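Local coordinates for protein LbaCas13a H328A (C2c2) (Lachnospiraceae bacterium NK4A179, PDB 5WLH) that binds pre-crRNA as a CRISPR-Cas13a effector and probably cleaves target RNA through a composite HEPN nuclease site, at residues F508-L513 with D526-K531; N542-A545 with I549-F552; S601-S606 with W1125-E1130; G617-E622 with L903-I908. All coordinates share one frame; numbering follows the deposited sequence.

Interaction 1 of 4, residues F508-L513 with D526-K531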
loop_
_atom_site.group_PDB
_atom_site.type_symbol
_atom_site.label_atom_id
_atom_site.label_comp_id
_atom_site.label_asym_id
_atom_site.label_seq_id
_atom_site.Cartn_x
_atom_site.Cartn_y
_atom_site.Cartn_z
ATOM N N PHE A 508 -6.622 14.074 9.239
ATOM C CA PHE A 508 -8.006 14.309 8.848
ATOM C C PHE A 508 -8.840 14.794 10.024
ATOM O O PHE A 508 -9.748 15.614 9.849
ATOM C CB PHE A 508 -8.637 13.046 8.252
ATOM C CG PHE A 508 -8.358 12.878 6.778
ATOM C CD1 PHE A 508 -8.989 13.692 5.842
ATOM C CD2 PHE A 508 -7.457 11.924 6.329
ATOM C CE1 PHE A 508 -8.730 13.550 4.478
ATOM C CE2 PHE A 508 -7.185 11.774 4.960
ATOM C CZ PHE A 508 -7.819 12.582 4.041
ATOM N N ALA A 509 -8.582 14.267 11.217
ATOM C CA ALA A 509 -9.331 14.725 12.378
ATOM C C ALA A 509 -9.070 16.202 12.614
ATOM O O ALA A 509 -10.001 16.971 12.888
ATOM C CB ALA A 509 -8.944 13.909 13.614
ATOM N N ALA A 510 -7.805 16.612 12.495
ATOM C CA ALA A 510 -7.458 18.024 12.643
ATOM C C ALA A 510 -8.143 18.865 11.577
ATOM O O ALA A 510 -8.707 19.928 11.867
ATOM C CB ALA A 510 -5.937 18.191 12.582
ATOM N N ARG A 511 -8.098 18.404 10.324
ATOM C CA ARG A 511 -8.789 19.101 9.245
ATOM C C ARG A 511 -10.272 19.265 9.555
ATOM O O ARG A 511 -10.829 20.369 9.444
ATOM C CB ARG A 511 -8.597 18.341 7.925
ATOM C CG ARG A 511 -9.385 18.946 6.770
ATOM C CD ARG A 511 -9.007 20.425 6.603
ATOM N NE ARG A 511 -9.615 21.013 5.412
ATOM C CZ ARG A 511 -9.305 22.218 4.950
ATOM N NH1 ARG A 511 -8.404 22.963 5.589
ATOM N NH2 ARG A 511 -9.890 22.677 3.854
ATOM N N HIS A 512 -10.943 18.170 9.932
ATOM C CA HIS A 512 -12.377 18.260 10.176
ATOM C C HIS A 512 -12.682 19.207 11.328
ATOM O O HIS A 512 -13.578 20.051 11.221
ATOM C CB HIS A 512 -12.961 16.876 10.419
ATOM C CG HIS A 512 -12.816 15.982 9.232
ATOM N ND1 HIS A 512 -12.810 14.608 9.319
ATOM C CD2 HIS A 512 -12.644 16.279 7.925
ATOM C CE1 HIS A 512 -12.648 14.095 8.113
ATOM N NE2 HIS A 512 -12.543 15.088 7.249
ATOM N N LEU A 513 -11.952 19.089 12.434
ATOM C CA LEU A 513 -12.202 20.000 13.550
ATOM C C LEU A 513 -11.923 21.442 13.151
ATOM O O LEU A 513 -12.629 22.362 13.579
ATOM C CB LEU A 513 -11.349 19.614 14.756
ATOM C CG LEU A 513 -11.459 20.523 15.998
ATOM C CD1 LEU A 513 -12.914 20.729 16.425
ATOM C CD2 LEU A 513 -10.664 19.920 17.126
ATOM N N ASP A 526 -1.420 25.344 9.867
ATOM C CA ASP A 526 -1.521 24.100 10.622
ATOM C C ASP A 526 -2.390 24.373 11.845
ATOM O O ASP A 526 -1.930 24.956 12.829
ATOM C CB ASP A 526 -0.137 23.571 10.990
ATOM C CG ASP A 526 -0.183 22.158 11.580
ATOM O OD1 ASP A 526 -1.290 21.667 11.891
ATOM O OD2 ASP A 526 0.895 21.553 11.731
ATOM N N PHE A 527 -3.652 23.933 11.771
ATOM C CA PHE A 527 -4.581 24.072 12.889
ATOM C C PHE A 527 -3.983 23.594 14.205
ATOM O O PHE A 527 -4.148 24.242 15.249
ATOM C CB PHE A 527 -5.857 23.285 12.584
ATOM C CG PHE A 527 -6.802 23.205 13.741
ATOM C CD1 PHE A 527 -7.350 24.360 14.273
ATOM C CD2 PHE A 527 -7.146 21.986 14.293
ATOM C CE1 PHE A 527 -8.220 24.303 15.330
ATOM C CE2 PHE A 527 -8.027 21.920 15.362
ATOM C CZ PHE A 527 -8.561 23.085 15.885
ATOM N N LEU A 528 -3.302 22.445 14.184
ATOM C CA LEU A 528 -2.797 21.858 15.419
ATOM C C LEU A 528 -1.708 22.692 16.077
ATOM O O LEU A 528 -1.428 22.496 17.258
ATOM C CB LEU A 528 -2.246 20.462 15.159
ATOM C CG LEU A 528 -3.311 19.467 14.720
ATOM C CD1 LEU A 528 -2.699 18.041 14.626
ATOM C CD2 LEU A 528 -4.496 19.500 15.671
ATOM N N LEU A 529 -1.084 23.597 15.351
ATOM C CA LEU A 529 -0.027 24.404 15.938
ATOM C C LEU A 529 -0.519 25.760 16.422
ATOM O O LEU A 529 0.288 26.544 16.938
ATOM C CB LEU A 529 1.119 24.572 14.938
ATOM C CG LEU A 529 1.801 23.231 14.624
ATOM C CD1 LEU A 529 3.037 23.456 13.799
ATOM C CD2 LEU A 529 2.112 22.443 15.928
ATOM N N LEU A 530 -1.815 26.048 16.296
ATOM C CA LEU A 530 -2.341 27.278 16.878
ATOM C C LEU A 530 -2.196 27.232 18.392
ATOM O O LEU A 530 -2.229 26.165 19.007
ATOM C CB LEU A 530 -3.805 27.499 16.487
ATOM C CG LEU A 530 -4.115 27.675 14.991
ATOM C CD1 LEU A 530 -5.570 28.071 14.784
ATOM C CD2 LEU A 530 -3.172 28.669 14.307
ATOM N N LYS A 531 -2.010 28.402 18.988
ATOM C CA LYS A 531 -1.670 28.520 20.395
ATOM C C LYS A 531 -2.876 28.958 21.215
ATOM O O LYS A 531 -3.803 29.582 20.690
ATOM C CB LYS A 531 -0.512 29.514 20.568
ATOM C CG LYS A 531 0.798 29.025 19.958
ATOM C CD LYS A 531 1.414 27.903 20.787
ATOM C CE LYS A 531 2.497 27.152 20.013
ATOM N NZ LYS A 531 1.952 26.035 19.164
#

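Interaction 2 of 4, residues N542-A545 with I549-F552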
loop_
_atom_site.group_PDB
_atom_site.type_symbol
_atom_site.label_atom_id
_atom_site.label_comp_id
_atom_site.label_asym_id
_atom_site.label_seq_id
_atom_site.Cartn_x
_atom_site.Cartn_y
_atom_site.Cartn_z
ATOM N N ASN A 542 2.123 43.220 24.713
ATOM C CA ASN A 542 0.794 43.820 24.680
ATOM C C ASN A 542 -0.129 43.176 23.660
ATOM O O ASN A 542 -1.349 43.317 23.781
ATOM C CB ASN A 542 0.867 45.309 24.358
ATOM C CG ASN A 542 1.431 46.109 25.489
ATOM O OD1 ASN A 542 0.803 46.259 26.539
ATOM N ND2 ASN A 542 2.629 46.625 25.288
ATOM N N LYS A 543 0.420 42.500 22.655
ATOM C CA LYS A 543 -0.362 41.917 21.574
ATOM C C LYS A 543 -0.448 40.402 21.724
ATOM O O LYS A 543 0.464 39.756 22.251
ATOM C CB LYS A 543 0.247 42.257 20.208
ATOM C CG LYS A 543 0.659 43.721 20.039
ATOM C CD LYS A 543 0.425 44.207 18.609
ATOM C CE LYS A 543 1.087 45.555 18.351
ATOM N NZ LYS A 543 2.574 45.456 18.288
ATOM N N LEU A 544 -1.554 39.834 21.255
ATOM C CA LEU A 544 -1.611 38.384 21.128
ATOM C C LEU A 544 -0.604 37.920 20.085
ATOM O O LEU A 544 -0.277 38.644 19.143
ATOM C CB LEU A 544 -3.016 37.912 20.745
ATOM C CG LEU A 544 -4.256 38.545 21.366
ATOM C CD1 LEU A 544 -5.490 38.154 20.576
ATOM C CD2 LEU A 544 -4.403 38.126 22.819
ATOM N N ALA A 545 -0.087 36.710 20.278
ATOM C CA ALA A 545 0.833 36.151 19.297
ATOM C C ALA A 545 0.110 35.953 17.969
ATOM O O ALA A 545 -1.115 35.795 17.923
ATOM C CB ALA A 545 1.412 34.826 19.799
ATOM N N ILE A 549 -4.983 31.352 18.830
ATOM C CA ILE A 549 -6.184 30.776 18.221
ATOM C C ILE A 549 -7.270 31.827 18.041
ATOM O O ILE A 549 -8.045 31.764 17.080
ATOM C CB ILE A 549 -6.684 29.568 19.045
ATOM C CG1 ILE A 549 -7.825 28.852 18.308
ATOM C CG2 ILE A 549 -7.136 29.979 20.441
ATOM C CD1 ILE A 549 -7.662 27.360 18.259
ATOM N N LEU A 550 -7.318 32.836 18.922
ATOM C CA LEU A 550 -8.337 33.879 18.799
ATOM C C LEU A 550 -8.292 34.576 17.445
ATOM O O LEU A 550 -9.330 35.019 16.945
ATOM C CB LEU A 550 -8.177 34.914 19.916
ATOM C CG LEU A 550 -8.386 34.359 21.322
ATOM C CD1 LEU A 550 -7.879 35.361 22.366
ATOM C CD2 LEU A 550 -9.855 34.014 21.546
ATOM N N ASN A 551 -7.112 34.682 16.835
ATOM C CA ASN A 551 -6.977 35.381 15.563
ATOM C C ASN A 551 -7.631 34.650 14.404
ATOM O O ASN A 551 -7.726 35.223 13.313
ATOM C CB ASN A 551 -5.505 35.593 15.222
ATOM C CG ASN A 551 -4.807 36.499 16.209
ATOM O OD1 ASN A 551 -5.393 37.460 16.689
ATOM N ND2 ASN A 551 -3.551 36.193 16.519
ATOM N N PHE A 552 -8.064 33.407 14.599
ATOM C CA PHE A 552 -8.513 32.581 13.491
ATOM C C PHE A 552 -9.934 32.075 13.653
ATOM O O PHE A 552 -10.469 31.476 12.707
ATOM C CB PHE A 552 -7.536 31.405 13.299
ATOM C CG PHE A 552 -6.116 31.856 13.103
ATOM C CD1 PHE A 552 -5.689 32.300 11.865
ATOM C CD2 PHE A 552 -5.232 31.902 14.163
ATOM C CE1 PHE A 552 -4.394 32.742 11.681
ATOM C CE2 PHE A 552 -3.935 32.355 13.988
ATOM C CZ PHE A 552 -3.515 32.775 12.746
#

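Interaction 3 of 4, residues S601-S606 with W1125-E1130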
loop_
_atom_site.group_PDB
_atom_site.type_symbol
_atom_site.label_atom_id
_atom_site.label_comp_id
_atom_site.label_asym_id
_atom_site.label_seq_id
_atom_site.Cartn_x
_atom_site.Cartn_y
_atom_site.Cartn_z
ATOM N N SER A 601 -1.609 15.555 20.303
ATOM C CA SER A 601 -0.815 14.634 21.100
ATOM C C SER A 601 -0.638 13.294 20.409
ATOM O O SER A 601 0.281 12.552 20.756
ATOM C CB SER A 601 -1.431 14.430 22.484
ATOM O OG SER A 601 -2.614 13.671 22.433
ATOM N N MET A 602 -1.476 12.987 19.423
ATOM C CA MET A 602 -1.307 11.765 18.659
ATOM C C MET A 602 -0.392 11.952 17.457
ATOM O O MET A 602 0.046 10.958 16.870
ATOM C CB MET A 602 -2.671 11.238 18.192
ATOM C CG MET A 602 -2.690 9.728 18.015
ATOM S SD MET A 602 -4.361 9.085 17.866
ATOM C CE MET A 602 -4.077 7.427 18.464
ATOM N N ARG A 603 -0.103 13.185 17.068
ATOM C CA ARG A 603 0.785 13.386 15.929
ATOM C C ARG A 603 2.215 13.090 16.338
ATOM O O ARG A 603 2.684 13.562 17.381
ATOM C CB ARG A 603 0.673 14.808 15.383
ATOM C CG ARG A 603 1.268 14.932 13.978
ATOM C CD ARG A 603 0.637 16.097 13.241
ATOM N NE ARG A 603 1.305 17.320 13.638
ATOM C CZ ARG A 603 0.978 18.533 13.193
ATOM N NH1 ARG A 603 1.654 19.589 13.611
ATOM N NH2 ARG A 603 -0.013 18.688 12.334
ATOM N N ASN A 604 2.918 12.308 15.511
ATOM C CA ASN A 604 4.286 11.896 15.824
ATOM C C ASN A 604 4.367 11.200 17.178
ATOM O O ASN A 604 5.407 11.221 17.834
ATOM C CB ASN A 604 5.246 13.088 15.781
ATOM C CG ASN A 604 5.425 13.639 14.371
ATOM O OD1 ASN A 604 4.658 14.489 13.926
ATOM N ND2 ASN A 604 6.448 13.171 13.683
ATOM N N ASP A 605 3.273 10.581 17.614
ATOM C CA ASP A 605 3.242 9.824 18.865
ATOM C C ASP A 605 3.688 8.403 18.551
ATOM O O ASP A 605 2.926 7.613 17.990
ATOM C CB ASP A 605 1.845 9.838 19.485
ATOM C CG ASP A 605 1.823 9.261 20.901
ATOM O OD1 ASP A 605 2.900 9.155 21.530
ATOM O OD2 ASP A 605 0.725 8.932 21.399
ATOM N N SER A 606 4.925 8.077 18.926
ATOM C CA SER A 606 5.520 6.793 18.580
ATOM C C SER A 606 4.850 5.665 19.343
ATOM O O SER A 606 4.672 5.754 20.564
ATOM C CB SER A 606 7.015 6.809 18.905
ATOM O OG SER A 606 7.544 5.485 18.882
ATOM N N TRP A 1125 2.245 8.841 2.303
ATOM C CA TRP A 1125 3.588 8.995 1.751
ATOM C C TRP A 1125 4.414 9.995 2.553
ATOM O O TRP A 1125 5.627 9.820 2.712
ATOM C CB TRP A 1125 3.492 9.452 0.300
ATOM C CG TRP A 1125 3.218 8.327 -0.637
ATOM C CD1 TRP A 1125 3.553 7.006 -0.473
ATOM C CD2 TRP A 1125 2.557 8.427 -1.905
ATOM N NE1 TRP A 1125 3.148 6.275 -1.590
ATOM C CE2 TRP A 1125 2.537 7.132 -2.474
ATOM C CE3 TRP A 1125 1.982 9.488 -2.610
ATOM C CZ2 TRP A 1125 1.955 6.869 -3.723
ATOM C CZ3 TRP A 1125 1.430 9.240 -3.846
ATOM C CH2 TRP A 1125 1.409 7.932 -4.390
ATOM N N ILE A 1126 3.784 11.068 3.039
ATOM C CA ILE A 1126 4.531 12.008 3.882
ATOM C C ILE A 1126 5.163 11.272 5.050
ATOM O O ILE A 1126 6.342 11.466 5.371
ATOM C CB ILE A 1126 3.627 13.145 4.383
ATOM C CG1 ILE A 1126 3.356 14.128 3.250
ATOM C CG2 ILE A 1126 4.296 13.839 5.609
ATOM C CD1 ILE A 1126 2.219 15.095 3.533
ATOM N N TYR A 1127 4.374 10.433 5.723
ATOM C CA TYR A 1127 4.879 9.762 6.917
ATOM C C TYR A 1127 5.783 8.598 6.571
ATOM O O TYR A 1127 6.643 8.240 7.382
ATOM C CB TYR A 1127 3.696 9.373 7.815
ATOM C CG TYR A 1127 3.246 10.629 8.533
ATOM C CD1 TYR A 1127 3.901 11.060 9.688
ATOM C CD2 TYR A 1127 2.247 11.440 8.000
ATOM C CE1 TYR A 1127 3.541 12.240 10.319
ATOM C CE2 TYR A 1127 1.867 12.619 8.639
ATOM C CZ TYR A 1127 2.513 13.016 9.789
ATOM O OH TYR A 1127 2.145 14.194 10.410
ATOM N N LEU A 1128 5.654 8.046 5.361
ATOM C CA LEU A 1128 6.682 7.148 4.852
ATOM C C LEU A 1128 8.010 7.882 4.733
ATOM O O LEU A 1128 9.036 7.415 5.231
ATOM C CB LEU A 1128 6.263 6.584 3.491
ATOM C CG LEU A 1128 6.966 5.312 3.014
ATOM C CD1 LEU A 1128 6.609 4.138 3.950
ATOM C CD2 LEU A 1128 6.530 4.999 1.562
ATOM N N ARG A 1129 8.001 9.040 4.067
ATOM C CA ARG A 1129 9.247 9.788 3.890
ATOM C C ARG A 1129 9.811 10.250 5.224
ATOM O O ARG A 1129 11.029 10.185 5.449
ATOM C CB ARG A 1129 9.018 10.985 2.971
ATOM C CG ARG A 1129 10.342 11.671 2.554
ATOM C CD ARG A 1129 10.079 12.857 1.633
ATOM N NE ARG A 1129 11.299 13.311 0.973
ATOM C CZ ARG A 1129 12.195 14.125 1.519
ATOM N NH1 ARG A 1129 12.040 14.566 2.759
ATOM N NH2 ARG A 1129 13.272 14.479 0.823
ATOM N N GLU A 1130 8.942 10.705 6.133
ATOM C CA GLU A 1130 9.460 11.245 7.383
ATOM C C GLU A 1130 10.130 10.158 8.189
ATOM O O GLU A 1130 11.185 10.384 8.800
ATOM C CB GLU A 1130 8.354 11.901 8.203
ATOM C CG GLU A 1130 8.945 12.655 9.396
ATOM C CD GLU A 1130 7.921 13.490 10.110
ATOM O OE1 GLU A 1130 7.181 12.928 10.938
ATOM O OE2 GLU A 1130 7.876 14.704 9.844
HETATM O O HOH W 1 6.159 15.737 11.511
#

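Interaction 4 of 4, residues G617-E622 with L903-I908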
loop_
_atom_site.group_PDB
_atom_site.type_symbol
_atom_site.label_atom_id
_atom_site.label_comp_id
_atom_site.label_asym_id
_atom_site.label_seq_id
_atom_site.Cartn_x
_atom_site.Cartn_y
_atom_site.Cartn_z
ATOM N N GLY A 617 -1.935 13.366 29.524
ATOM C CA GLY A 617 -2.457 14.399 28.646
ATOM C C GLY A 617 -2.607 15.724 29.378
ATOM O O GLY A 617 -3.082 15.782 30.513
ATOM N N LYS A 618 -2.190 16.803 28.707
ATOM C CA LYS A 618 -2.264 18.148 29.271
ATOM C C LYS A 618 -3.668 18.732 29.232
ATOM O O LYS A 618 -3.946 19.689 29.967
ATOM C CB LYS A 618 -1.324 19.094 28.517
ATOM C CG LYS A 618 -1.916 19.625 27.210
ATOM C CD LYS A 618 -0.864 20.273 26.318
ATOM C CE LYS A 618 -0.480 21.657 26.812
ATOM N NZ LYS A 618 -1.297 22.734 26.182
ATOM N N TRP A 619 -4.543 18.198 28.383
ATOM C CA TRP A 619 -5.893 18.717 28.243
ATOM C C TRP A 619 -6.727 18.358 29.468
ATOM O O TRP A 619 -6.270 17.703 30.412
ATOM C CB TRP A 619 -6.553 18.159 26.981
ATOM C CG TRP A 619 -6.594 16.660 26.968
ATOM C CD1 TRP A 619 -7.588 15.858 27.459
ATOM C CD2 TRP A 619 -5.596 15.781 26.437
ATOM N NE1 TRP A 619 -7.262 14.531 27.277
ATOM C CE2 TRP A 619 -6.043 14.459 26.656
ATOM C CE3 TRP A 619 -4.364 15.981 25.799
ATOM C CZ2 TRP A 619 -5.312 13.342 26.244
ATOM C CZ3 TRP A 619 -3.637 14.866 25.400
ATOM C CH2 TRP A 619 -4.113 13.565 25.626
ATOM N N ASN A 620 -7.984 18.768 29.425
ATOM C CA ASN A 620 -8.941 18.469 30.482
ATOM C C ASN A 620 -9.402 17.027 30.310
ATOM O O ASN A 620 -10.386 16.745 29.625
ATOM C CB ASN A 620 -10.109 19.441 30.427
ATOM C CG ASN A 620 -10.980 19.355 31.645
ATOM O OD1 ASN A 620 -11.069 18.302 32.276
ATOM N ND2 ASN A 620 -11.635 20.464 31.988
ATOM N N LYS A 621 -8.680 16.100 30.943
ATOM C CA LYS A 621 -9.015 14.687 30.792
ATOM C C LYS A 621 -10.382 14.382 31.367
ATOM O O LYS A 621 -11.084 13.502 30.862
ATOM C CB LYS A 621 -7.966 13.803 31.474
ATOM C CG LYS A 621 -6.541 14.006 30.982
ATOM C CD LYS A 621 -5.593 13.086 31.752
ATOM C CE LYS A 621 -6.024 12.945 33.214
ATOM N NZ LYS A 621 -4.873 13.032 34.152
ATOM N N GLU A 622 -10.780 15.093 32.423
ATOM C CA GLU A 622 -12.102 14.856 32.987
ATOM C C GLU A 622 -13.188 15.233 31.991
ATOM O O GLU A 622 -14.201 14.539 31.875
ATOM C CB GLU A 622 -12.262 15.635 34.295
ATOM C CG GLU A 622 -11.391 15.091 35.429
ATOM C CD GLU A 622 -9.919 15.475 35.299
ATOM O OE1 GLU A 622 -9.619 16.592 34.819
ATOM O OE2 GLU A 622 -9.059 14.653 35.676
ATOM N N LEU A 903 -6.348 6.238 25.458
ATOM C CA LEU A 903 -7.688 5.923 24.962
ATOM C C LEU A 903 -8.429 7.193 24.561
ATOM O O LEU A 903 -9.133 7.217 23.545
ATOM C CB LEU A 903 -8.486 5.143 26.008
ATOM C CG LEU A 903 -8.153 3.648 26.089
ATOM C CD1 LEU A 903 -8.966 2.968 27.188
ATOM C CD2 LEU A 903 -8.355 2.929 24.728
ATOM N N GLN A 904 -8.264 8.276 25.329
ATOM C CA GLN A 904 -8.906 9.531 24.948
ATOM C C GLN A 904 -8.430 10.026 23.581
ATOM O O GLN A 904 -9.215 10.593 22.809
ATOM C CB GLN A 904 -8.678 10.574 26.037
ATOM C CG GLN A 904 -9.408 10.175 27.336
ATOM C CD GLN A 904 -9.223 11.202 28.451
ATOM O OE1 GLN A 904 -8.719 12.298 28.224
ATOM N NE2 GLN A 904 -9.590 10.822 29.664
ATOM N N LYS A 905 -7.152 9.830 23.262
ATOM C CA LYS A 905 -6.664 10.207 21.940
ATOM C C LYS A 905 -7.349 9.403 20.842
ATOM O O LYS A 905 -7.779 9.965 19.826
ATOM C CB LYS A 905 -5.154 10.002 21.839
ATOM C CG LYS A 905 -4.298 10.852 22.745
ATOM C CD LYS A 905 -2.848 10.486 22.416
ATOM C CE LYS A 905 -1.927 10.752 23.560
ATOM N NZ LYS A 905 -0.589 10.199 23.238
ATOM N N TRP A 906 -7.391 8.075 20.990
ATOM C CA TRP A 906 -8.059 7.259 19.975
ATOM C C TRP A 906 -9.504 7.691 19.813
ATOM O O TRP A 906 -10.041 7.721 18.700
ATOM C CB TRP A 906 -8.012 5.779 20.350
ATOM C CG TRP A 906 -6.681 5.184 20.182
ATOM C CD1 TRP A 906 -5.760 4.953 21.162
ATOM C CD2 TRP A 906 -6.088 4.742 18.957
ATOM N NE1 TRP A 906 -4.628 4.387 20.621
ATOM C CE2 TRP A 906 -4.807 4.242 19.270
ATOM C CE3 TRP A 906 -6.518 4.717 17.627
ATOM C CZ2 TRP A 906 -3.946 3.733 18.301
ATOM C CZ3 TRP A 906 -5.666 4.200 16.667
ATOM C CH2 TRP A 906 -4.396 3.715 17.009
ATOM N N TYR A 907 -10.151 8.010 20.928
ATOM C CA TYR A 907 -11.516 8.500 20.899
ATOM C C TYR A 907 -11.644 9.758 20.059
ATOM O O TYR A 907 -12.398 9.785 19.079
ATOM C CB TYR A 907 -11.980 8.760 22.329
ATOM C CG TYR A 907 -13.315 9.444 22.422
ATOM C CD1 TYR A 907 -14.391 9.043 21.631
ATOM C CD2 TYR A 907 -13.514 10.472 23.342
ATOM C CE1 TYR A 907 -15.627 9.679 21.735
ATOM C CE2 TYR A 907 -14.731 11.103 23.458
ATOM C CZ TYR A 907 -15.793 10.699 22.665
ATOM O OH TYR A 907 -17.014 11.334 22.792
ATOM N N ILE A 908 -10.941 10.825 20.445
ATOM C CA ILE A 908 -11.136 12.102 19.763
ATOM C C ILE A 908 -10.689 12.018 18.306
ATOM O O ILE A 908 -11.361 12.541 17.415
ATOM C CB ILE A 908 -10.414 13.231 20.518
ATOM C CG1 ILE A 908 -11.065 13.420 21.896
ATOM C CG2 ILE A 908 -10.450 14.540 19.719
ATOM C CD1 ILE A 908 -12.577 13.788 21.805
#

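Interaction 1 of 4, residues F508-L513 with D526-K531
The ring of Phe527 presents its edge to helix 486-517: Leu513 CD2 lies near the ring plane, 3.8 Å from Phe527 CE2, with Leu513 CG equally close to that atom. Ala510 O approaches the ring obliquely, 3.5 Å from Phe527 CD2. On the helix itself the imidazole of His512 has Phe508 O over one face, 3.1 Å above the plane and offset toward the rim, while Phe912 O accepts from its ND1. The partner of the helix is a short 3-10 segment, 527-529, introduced by an Asx turn at Asp526, and the contact is a buried apolar seam between the two. Phe527 has CG anti to the backbone N (chi1 172°), which carries the ring across to Leu513, and the two side chains meet at about a right angle. One residue on, Leu528 straddles the methyl of Ala510. Its branch point and both methyls lie within 3.8 Å of Ala510 CB, so the small side chain lets the 3-10 backbone come close, with CA atoms of Ala510 and Leu528 6.6 Å apart. Beyond the seam, Leu513 also packs on Leu592, Leu595 and Ile599 of helix 588-602, which joins this helix to the same apolar layer. The polar groups of the turn are engaged away from the seam. Asp526 OD2 forms a salt bridge with Arg603. Its other oxygen, Asp526 OD1, accepts from Leu528 N at 3.1 Å in a bent bond of 136°, the donor standing above the carboxylate plane.

Interaction 2 of 4, residues N542-A545 with I549-F552
A loop folded back on itself links helix 486-517 to helix 559-564, and residues 542-545 and 549-552 are two successive parts of it, separated by three residues at the protein surface. Leu544 is the apolar point of contact. Its CD1 reaches Leu550 CD1 at 4.1 Å, the two side chains crossing at about a right angle, and the same methyl lies 3.9 Å from Asn551 OD1. Leu550 and Asn551 sit in the 3-10 segment 549-551, where both direct their side chains toward the extended part of the loop. In Asn551, CG stands beside the backbone N (chi1 -64°), which sends the amide toward the connecting chain: ND2 is 2.8 Å from Ala545 O and also makes a weak hydrogen bond to Ser546 O. Just before the 3-10 segment, Asn548 OD1 accepts from Leu550 N, the pattern of an Asx turn. Within the segment's own backbone, Phe552 N donates to Ile549 O at 3.0 Å. Further out, backbone bonds of Lys543 to Asp537 and Ala545 to Thr535 hold the extended part, while Ile549 packs inward on Val589, Leu592 and Thr593 of helix 588-602. The contact itself amounts to one methyl pair and one amide nitrogen set near two successive carbonyls, Ala545 O and Ser546 O, which makes it a slight, mixed link between neighbouring parts of a surface loop.

Interaction 3 of 4, residues S601-S606 with W1125-E1130
Asn604 and Glu1130 meet through a direct hydrogen bond and a water beside it, at the R-X4-H signature of the HEPN nuclease family that begins at Arg603 and ends at His608. Asn604 ND2 donates to Glu1130 OE1 at 2.9 Å with a bent angle of 143°. The donor comes on the syn side but tilted out of the carboxylate plane, and amide and carboxylate planes stand 38° apart. Water 1 spans the other two atoms, donating to Asn604 OD1 at 3.1 Å and to Glu1130 OE2 at 2.6 Å, so both ends of the amide are tied to one carboxylate. Alongside, the Tyr1127 hydroxyl touches the aliphatic part of Arg603, with OH 3.7 Å from both CG and CD, and the two side chains cross at about a right angle.

The next shell fixes these groups. Asn604 is the third residue of a type II turn from Met602 to Asp605, and its ND2 has a second acceptor in Tyr1180 O, while its backbone pairs with Asn1182. Glu1130 OE2 also forms a salt bridge with Arg1246, on helix 1239-1250, where the sequence begins a second R-X4-H signature. Tyr1127 OH is hydrogen-bonded to Glu1250 of that helix, and the guanidinium of Arg603 turns to Asp526. Side chains of helix 1106-1145 thus touch both signature regions, consistent with a composite HEPN site. Glu1130 spans the gap from its helix with CG anti to the backbone N (chi1 -171°) and CD extended beyond, leaving CD 3.9 Å from Asn604 ND2.

Interaction 4 of 4, residues G617-E622 with L903-I908
Two hydrogen bonds cross between Gln904 and residues 619-621, and they differ in quality. Trp619 NE1 donates to Gln904 OE1 at 2.8 Å in a nearly straight bond of 173°; the oxygen lies in the indole plane and is met almost end-on to its C=O bond, with ring and amide planes 55° apart. Gln904 NE2 gives only a weak bond to Lys621 O, 3.3 Å long, and has a further acceptor in Val897 O. The extended Gln904 side chain thus satisfies the buried indole N-H.

Van der Waals contacts flank the amide. Lys621 CB lies 3.7 Å from Gln904 OE1, and Trp619 CH2 meets Lys905 CG at 4.0 Å, obliquely to the ring. Lys905 runs on past the ring, and its NZ forms salt bridges with Asp605 and Glu902. Trp619 CG sits between the backbone N and carbonyl carbon (chi1 57°), folding the indole back so that Gly617 CA rests 3.4 Å above one face, offset toward the rim.

Asn620 is the N-cap of helix 621-632, its OD1 accepting from Leu623 N. This is a capped helix N-terminus packed against the side of helix 901-911, with Trp619 the strong link and the helix start adding a weak one.

Interactions 1 and 4 are buried, interaction 3 is partly buried and the nearest to the bound RNA, and interaction 2 lies at the surface. Their chemistry follows: hydrocarbon packing in interaction 1, a tryptophan bonded to an amide in interaction 4, a water-assisted polar network in interaction 3, and a slight mixed contact in interaction 2. Helix 588-602 and the chain just after it connect them all. The helix side receives Leu513 and Ile549, and the chain just after it carries Arg603, paired with Asp526, and Asp605, paired with Lys905. Interactions 1 and 2 adjoin through Leu530 on Phe552; interaction 4 is nested within the chain closed by interaction 3.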